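Local coordinates for periplasmic binding protein (Roseiflexus sp. RS-1, PDB 5GJ3), which binds two heme molecules in the periplasm and probably delivers heme to a membrane importer for bacterial heme uptake, at residues L241-M246 against T255-A260. Sequence-based numbering, arbitrary orientation.
With ZN (zinc ion), chain G.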
loop_
_atom_site.group_PDB
_atom_site.type_symbol
_atom_site.label_atom_id
_atom_site.label_comp_id
_atom_site.label_asym_id
_atom_site.label_seq_id
_atom_site.Cartn_x
_atom_site.Cartn_y
_atom_site.Cartn_z
ATOM N N LEU A 241 -2.837 -3.533 -1.084
ATOM C CA LEU A 241 -3.082 -2.720 0.114
ATOM C C LEU A 241 -2.071 -3.112 1.248
ATOM O O LEU A 241 -1.585 -2.271 1.994
ATOM C CB LEU A 241 -4.555 -2.869 0.579
ATOM C CG LEU A 241 -5.084 -1.955 1.699
ATOM C CD1 LEU A 241 -4.822 -0.462 1.458
ATOM C CD2 LEU A 241 -6.578 -2.200 1.922
ATOM N N TYR A 242 -1.772 -4.394 1.347
ATOM C CA TYR A 242 -0.862 -4.903 2.346
ATOM C C TYR A 242 0.540 -4.375 2.131
ATOM O O TYR A 242 1.177 -3.880 3.055
ATOM C CB TYR A 242 -0.829 -6.412 2.239
ATOM C CG TYR A 242 0.046 -7.145 3.254
ATOM C CD1 TYR A 242 -0.177 -7.012 4.634
ATOM C CD2 TYR A 242 1.052 -8.012 2.831
ATOM C CE1 TYR A 242 0.593 -7.713 5.557
ATOM C CE2 TYR A 242 1.831 -8.748 3.748
ATOM C CZ TYR A 242 1.599 -8.584 5.108
ATOM O OH TYR A 242 2.345 -9.264 6.022
ATOM N N LEU A 243 1.057 -4.501 0.916
ATOM C CA LEU A 243 2.411 -3.993 0.644
ATOM C C LEU A 243 2.532 -2.453 0.684
ATOM O O LEU A 243 3.490 -1.922 1.240
ATOM C CB LEU A 243 2.911 -4.505 -0.699
ATOM C CG LEU A 243 4.253 -3.963 -1.195
ATOM C CD1 LEU A 243 5.404 -4.404 -0.290
ATOM C CD2 LEU A 243 4.485 -4.396 -2.639
ATOM N N LEU A 244 1.564 -1.760 0.105
ATOM C CA LEU A 244 1.690 -0.345 -0.240
ATOM C C LEU A 244 0.801 0.639 0.550
ATOM O O LEU A 244 1.022 1.864 0.468
ATOM C CB LEU A 244 1.423 -0.170 -1.741
ATOM C CG LEU A 244 2.378 -0.917 -2.671
ATOM C CD1 LEU A 244 1.862 -0.695 -4.086
ATOM C CD2 LEU A 244 3.800 -0.362 -2.545
ATOM N N GLY A 245 -0.157 0.111 1.318
ATOM C CA GLY A 245 -1.047 0.940 2.177
ATOM C C GLY A 245 -0.451 1.813 3.289
ATOM O O GLY A 245 -1.070 2.830 3.673
ATOM N N MET A 246 0.737 1.482 3.801
ATOM C CA MET A 246 1.311 2.300 4.889
ATOM C C MET A 246 0.307 2.457 6.046
ATOM O O MET A 246 0.012 3.551 6.546
ATOM C CB MET A 246 1.851 3.637 4.370
ATOM C CG MET A 246 3.128 3.453 3.535
ATOM S SD MET A 246 4.522 2.741 4.471
ATOM C CE MET A 246 5.838 3.195 3.334
ATOM N N THR A 255 8.213 -7.394 7.616
ATOM C CA THR A 255 8.774 -8.638 8.162
ATOM C C THR A 255 8.779 -9.669 7.010
ATOM O O THR A 255 9.757 -10.379 6.822
ATOM C CB THR A 255 7.907 -9.179 9.368
ATOM O OG1 THR A 255 7.970 -8.268 10.485
ATOM C CG2 THR A 255 8.301 -10.568 9.809
ATOM N N ASP A 256 7.678 -9.754 6.259
ATOM C CA ASP A 256 7.652 -10.727 5.147
ATOM C C ASP A 256 8.753 -10.365 4.134
ATOM O O ASP A 256 9.442 -11.278 3.655
ATOM C CB ASP A 256 6.291 -10.768 4.436
ATOM C CG ASP A 256 5.182 -11.298 5.325
ATOM O OD1 ASP A 256 5.476 -11.909 6.384
ATOM O OD2 ASP A 256 3.988 -11.089 4.985
ATOM N N LEU A 257 8.870 -9.075 3.769
ATOM C CA LEU A 257 9.908 -8.694 2.819
ATOM C C LEU A 257 11.289 -9.036 3.359
ATOM O O LEU A 257 12.107 -9.622 2.628
ATOM C CB LEU A 257 9.877 -7.199 2.469
ATOM C CG LEU A 257 8.643 -6.745 1.733
ATOM C CD1 LEU A 257 8.730 -5.214 1.707
ATOM C CD2 LEU A 257 8.724 -7.383 0.339
ATOM N N THR A 258 11.574 -8.652 4.618
ATOM C CA THR A 258 12.964 -8.810 5.090
ATOM C C THR A 258 13.374 -10.269 5.228
ATOM O O THR A 258 14.515 -10.633 4.984
ATOM C CB THR A 258 13.257 -7.998 6.415
ATOM O OG1 THR A 258 14.644 -7.804 6.498
ATOM C CG2 THR A 258 12.821 -8.777 7.688
ATOM N N ILE A 259 12.438 -11.113 5.632
ATOM C CA ILE A 259 12.649 -12.585 5.644
ATOM C C ILE A 259 13.038 -13.076 4.234
ATOM O O ILE A 259 14.028 -13.786 4.059
ATOM C CB ILE A 259 11.399 -13.375 6.172
ATOM C CG1 ILE A 259 11.064 -13.038 7.649
ATOM C CG2 ILE A 259 11.617 -14.885 6.035
ATOM C CD1 ILE A 259 12.271 -13.008 8.519
ATOM N N ALA A 260 12.262 -12.683 3.223
ATOM C CA ALA A 260 12.579 -13.045 1.824
ATOM C C ALA A 260 13.929 -12.457 1.341
ATOM O O ALA A 260 14.752 -13.138 0.701
ATOM C CB ALA A 260 11.456 -12.602 0.919
HETATM ZN ZN ZN G . 4.182 -12.631 7.782
HETATM O O HOH W 1 2.598 -12.984 6.435
HETATM O O HOH W 2 4.334 -10.805 8.652
#
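The side chains of Y242 and D256 cross at about a right angle between two successive helices, and the pair illustrates how one carboxylate can divide its oxygens between a metal and a phenol. The hydroxyl of Y242 gives its hydrogen to OD2 of D256, with OH and OD2 2.7 Å apart. That oxygen lies at the edge of the tyrosine ring, in its plane, yet the phenol reaches it from above the carboxylate plane, 51° out of it. The planes of ring and carboxylate are 49° apart. The ring of Y242 gets there by swinging out towards the second helix, its CG placed opposite the backbone N (chi1 -178°). The other oxygen, OD1 of D256, binds a zinc ion at 2.0 Å, and two waters also coordinate the metal. The first of these donates a hydrogen bond to OD2 of D256 at 2.8 Å, so phenol and metal-bound water both grip this oxygen and probably help fix the carboxylate's rotation. A phenylalanine in place of Y242 would probably leave OD2 of D256 with the water donor but no phenol, and the carboxylate less firmly held in its rotation.

One residue further along each helix, L243 and L257 also cross nearly perpendicularly, each reaching out with CD1, and these methyl carbons meet at 4.0 Å. Both leucines rest on L238 of strand 235-238, and L257 also touches M168 of helix 164-171. Helix 240-244, whose L244 lines the heme pocket, is thereby joined to the C-terminal helix 250-267, which packs through T255 and T258 against the long helix 115-136.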